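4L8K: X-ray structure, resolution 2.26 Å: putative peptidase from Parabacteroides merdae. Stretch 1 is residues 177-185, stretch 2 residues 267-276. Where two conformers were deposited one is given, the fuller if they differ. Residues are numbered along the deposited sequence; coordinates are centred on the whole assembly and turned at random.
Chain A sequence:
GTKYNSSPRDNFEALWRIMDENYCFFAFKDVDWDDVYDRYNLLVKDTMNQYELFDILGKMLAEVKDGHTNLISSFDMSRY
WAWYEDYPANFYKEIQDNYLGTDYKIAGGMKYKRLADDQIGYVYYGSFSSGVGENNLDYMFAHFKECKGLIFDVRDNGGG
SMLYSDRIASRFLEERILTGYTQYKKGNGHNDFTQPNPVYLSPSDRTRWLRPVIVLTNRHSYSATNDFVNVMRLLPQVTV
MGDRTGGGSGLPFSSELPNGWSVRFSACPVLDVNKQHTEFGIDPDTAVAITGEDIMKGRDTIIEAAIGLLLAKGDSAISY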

# COMPACT_ATOMS: atom_id res chain seq x y z
N ILE A 177 -20.72 -1.03 4.90
CA ILE A 177 -20.48 -0.77 3.48
C ILE A 177 -19.73 -1.89 2.82
O ILE A 177 -18.97 -2.61 3.47
CB ILE A 177 -19.67 0.56 3.26
CG1 ILE A 177 -18.29 0.56 3.99
CG2 ILE A 177 -20.51 1.81 3.54
CD1 ILE A 177 -17.12 1.37 3.28
N LEU A 178 -19.89 -1.99 1.49
CA LEU A 178 -19.11 -2.85 0.63
C LEU A 178 -17.77 -2.14 0.47
O LEU A 178 -17.77 -0.97 0.13
CB LEU A 178 -19.87 -3.02 -0.71
CG LEU A 178 -19.10 -3.74 -1.84
CD1 LEU A 178 -18.93 -5.22 -1.52
CD2 LEU A 178 -19.78 -3.54 -3.18
N THR A 179 -16.63 -2.82 0.76
CA THR A 179 -15.30 -2.19 0.66
C THR A 179 -14.60 -2.53 -0.66
O THR A 179 -13.69 -1.83 -1.09
CB THR A 179 -14.41 -2.59 1.86
OG1 THR A 179 -14.06 -3.97 1.77
CG2 THR A 179 -15.05 -2.27 3.20
N GLY A 180 -15.06 -3.60 -1.28
CA GLY A 180 -14.52 -4.09 -2.53
C GLY A 180 -14.71 -5.57 -2.63
O GLY A 180 -15.62 -6.13 -2.00
N TYR A 181 -13.87 -6.21 -3.45
CA TYR A 181 -13.95 -7.64 -3.75
C TYR A 181 -12.59 -8.30 -3.74
O TYR A 181 -11.56 -7.64 -3.97
CB TYR A 181 -14.58 -7.86 -5.15
CG TYR A 181 -15.95 -7.27 -5.35
CD1 TYR A 181 -16.11 -5.95 -5.77
CD2 TYR A 181 -17.11 -8.05 -5.21
CE1 TYR A 181 -17.38 -5.39 -5.94
CE2 TYR A 181 -18.38 -7.51 -5.41
CZ TYR A 181 -18.51 -6.18 -5.77
OH TYR A 181 -19.75 -5.64 -5.99
N THR A 182 -12.60 -9.63 -3.55
CA THR A 182 -11.40 -10.47 -3.66
C THR A 182 -11.70 -11.59 -4.65
O THR A 182 -12.85 -12.01 -4.78
CB THR A 182 -10.91 -11.01 -2.29
OG1 THR A 182 -11.94 -11.79 -1.67
CG2 THR A 182 -10.43 -9.90 -1.34
N GLN A 183 -10.68 -12.04 -5.37
CA GLN A 183 -10.71 -13.16 -6.30
C GLN A 183 -9.57 -14.06 -5.95
O GLN A 183 -8.57 -13.56 -5.46
CB GLN A 183 -10.55 -12.68 -7.75
CG GLN A 183 -11.73 -11.95 -8.31
CD GLN A 183 -11.56 -11.76 -9.78
OE1 GLN A 183 -10.86 -10.85 -10.23
NE2 GLN A 183 -12.19 -12.61 -10.58
N TYR A 184 -9.66 -15.35 -6.20
CA TYR A 184 -8.48 -16.17 -5.95
C TYR A 184 -8.27 -17.11 -7.14
O TYR A 184 -9.20 -17.37 -7.90
CB TYR A 184 -8.51 -16.88 -4.59
CG TYR A 184 -9.52 -17.99 -4.43
CD1 TYR A 184 -10.79 -17.74 -3.91
CD2 TYR A 184 -9.17 -19.32 -4.67
CE1 TYR A 184 -11.71 -18.77 -3.70
CE2 TYR A 184 -10.08 -20.36 -4.47
CZ TYR A 184 -11.35 -20.08 -3.98
OH TYR A 184 -12.25 -21.10 -3.80
N LYS A 185 -7.01 -17.49 -7.36
CA LYS A 185 -6.62 -18.35 -8.47
C LYS A 185 -7.33 -19.70 -8.30
O LYS A 185 -7.15 -20.36 -7.28
CB LYS A 185 -5.09 -18.49 -8.54
CG LYS A 185 -4.59 -18.85 -9.93
CD LYS A 185 -4.36 -17.63 -10.78
CE LYS A 185 -4.49 -17.90 -12.25
NZ LYS A 185 -3.53 -18.94 -12.74
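Stretch 2 267-276: ACPVLDVNKQ

A glycine in the middle of a β-strand can mark a place where the backbone does something that no other residue does comfortably, and Gly180 is a clear example. Its phi and psi of 151° and -157° would jam a β-carbon against the carbonyl oxygen of the residue before, and an ideal CB would also lie 2.3 Å from Leu271 O, a clash with the facing stretch. With no side chain in the way, Gly180 CA approaches Leu271 O to 3.3 Å in a CA-H...O contact, and the two backbones close to 4.4 Å between Gly180 CA and Asp272 CA, the tightest step in the register.

From this point the second stretch runs antiparallel to the first. Tyr181 lies opposite Leu271, Thr182 opposite Val270, Gln183 opposite Pro269 and Tyr184 opposite Cys268, so that one stretch ascends in number as the other descends. Val270 and Leu271 are extended, with phi/psi of -106/128° and -113/150°. The hydrogen-bonded pair is Tyr181 with Leu271, joined in both directions: Tyr181 N donates to Leu271 O at 2.9 Å, and Leu271 N donates to Tyr181 O at 2.8 Å, both nearly straight. Thr182 and Val270 follow as a non-hydrogen-bonded pair, 4.8 Å apart between Thr182 CA and Val270 CA. Just past the paired strands, Gln183 N donates to Pro269 O at 3.2 Å. Proline has no amide hydrogen with which to return such a bond, so here Pro269 takes part through its carbonyl.

Side chains alternate between the faces, as pairing of this kind requires. Tyr181 and Leu271 share one face, with Tyr181 CB 4.1 Å from Leu271 CB; Thr182 and Val270 share the other, where Thr182 CG2 lies 4.2 Å from Val270 CG2. Beyond the paired strands, Gln183 O comes within 3.2 Å of Cys268 CB, and Tyr184 CB packs 4.3 Å from Cys268 SG.

At the other end, the second stretch leaves the ladder through a type I turn from Asp272 to Lys275, closed by a hydrogen bond from Lys275 N to Asp272 O at 2.9 Å. Asp272 OD1 accepts from Asn274 N at 2.9 Å, within the turn, and from Gln276 N at 2.8 Å, just after it. The turn covers one face and part of the edge of the Tyr181 ring. Lys275 CE lies over one ring face, 3.7 Å from Tyr181 CZ, in a CH-π contact, while Asp272 O meets the edge, 3.4 Å from Tyr181 CD1. A water extends this edge contact, lying 2.6 Å from Tyr181 OH and donating to Val273 O at 2.5 Å.

Val273 finishes the contact by reaching back past the glycine: its CG1 lies 3.5 Å from Leu178 O and 4.1 Å from Leu178 CG. The general lesson is that a short pairing can be anchored by two reciprocal hydrogen bonds and extended by a turn that packs against one face and the edge of a large aromatic ring.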

# COMPACT_ATOMS: atom_id res chain seq x y z
N ALA A 267 -0.91 -12.92 -3.94
CA ALA A 267 -1.65 -14.17 -4.12
C ALA A 267 -3.01 -13.99 -4.72
O ALA A 267 -3.50 -14.89 -5.42
CB ALA A 267 -1.81 -14.88 -2.77
N CYS A 268 -3.67 -12.86 -4.42
CA CYS A 268 -5.04 -12.64 -4.86
C CYS A 268 -5.28 -11.24 -5.43
O CYS A 268 -4.94 -10.26 -4.76
CB CYS A 268 -6.02 -12.92 -3.72
SG CYS A 268 -5.62 -14.35 -2.69
N PRO A 269 -5.98 -11.09 -6.58
CA PRO A 269 -6.37 -9.74 -7.02
C PRO A 269 -7.42 -9.14 -6.05
O PRO A 269 -8.38 -9.82 -5.67
CB PRO A 269 -6.98 -9.96 -8.41
CG PRO A 269 -6.70 -11.36 -8.77
CD PRO A 269 -6.52 -12.12 -7.50
N VAL A 270 -7.20 -7.90 -5.62
CA VAL A 270 -8.14 -7.14 -4.80
C VAL A 270 -8.77 -6.11 -5.73
O VAL A 270 -8.05 -5.41 -6.46
CB VAL A 270 -7.49 -6.50 -3.53
CG1 VAL A 270 -8.40 -5.45 -2.90
CG2 VAL A 270 -7.12 -7.57 -2.51
N LEU A 271 -10.12 -6.06 -5.75
CA LEU A 271 -10.84 -5.14 -6.61
C LEU A 271 -11.56 -4.09 -5.79
O LEU A 271 -12.02 -4.37 -4.68
CB LEU A 271 -11.86 -5.90 -7.51
CG LEU A 271 -11.40 -7.21 -8.17
CD1 LEU A 271 -12.55 -7.90 -8.83
CD2 LEU A 271 -10.28 -6.96 -9.16
N ASP A 272 -11.73 -2.89 -6.38
CA ASP A 272 -12.49 -1.85 -5.72
C ASP A 272 -14.02 -2.11 -5.92
O ASP A 272 -14.39 -3.13 -6.50
CB ASP A 272 -12.05 -0.45 -6.22
CG ASP A 272 -12.21 -0.15 -7.70
OD1 ASP A 272 -13.07 -0.80 -8.36
OD2 ASP A 272 -11.52 0.76 -8.20
N VAL A 273 -14.89 -1.19 -5.46
CA VAL A 273 -16.35 -1.35 -5.58
C VAL A 273 -16.82 -1.33 -7.07
O VAL A 273 -17.94 -1.75 -7.36
CB VAL A 273 -17.14 -0.32 -4.72
CG1 VAL A 273 -16.91 -0.58 -3.23
CG2 VAL A 273 -16.80 1.13 -5.10
N ASN A 274 -15.97 -0.86 -7.99
CA ASN A 274 -16.29 -0.84 -9.43
C ASN A 274 -15.65 -2.05 -10.13
O ASN A 274 -15.62 -2.10 -11.37
CB ASN A 274 -15.85 0.48 -10.09
CG ASN A 274 -16.35 1.70 -9.37
OD1 ASN A 274 -17.54 1.84 -9.06
ND2 ASN A 274 -15.44 2.59 -9.04
N LYS A 275 -15.14 -3.02 -9.32
CA LYS A 275 -14.50 -4.26 -9.75
C LYS A 275 -13.20 -3.99 -10.55
O LYS A 275 -12.79 -4.80 -11.38
CB LYS A 275 -15.49 -5.15 -10.52
CG LYS A 275 -16.55 -5.75 -9.59
CD LYS A 275 -17.60 -6.54 -10.33
CE LYS A 275 -18.62 -7.07 -9.37
NZ LYS A 275 -19.74 -7.77 -10.06
N GLN A 276 -12.53 -2.86 -10.25
CA GLN A 276 -11.25 -2.50 -10.87
C GLN A 276 -10.10 -2.88 -9.95
O GLN A 276 -10.20 -2.75 -8.73
CB GLN A 276 -11.20 -1.00 -11.23
CG GLN A 276 -12.38 -0.51 -12.11
CD GLN A 276 -12.60 -1.26 -13.43
OE1 GLN A 276 -11.68 -1.71 -14.13
NE2 GLN A 276 -13.84 -1.54 -13.71
O HOH W 1 -13.21 -0.16 -3.17
O HOH W 2 -19.90 -3.11 -6.60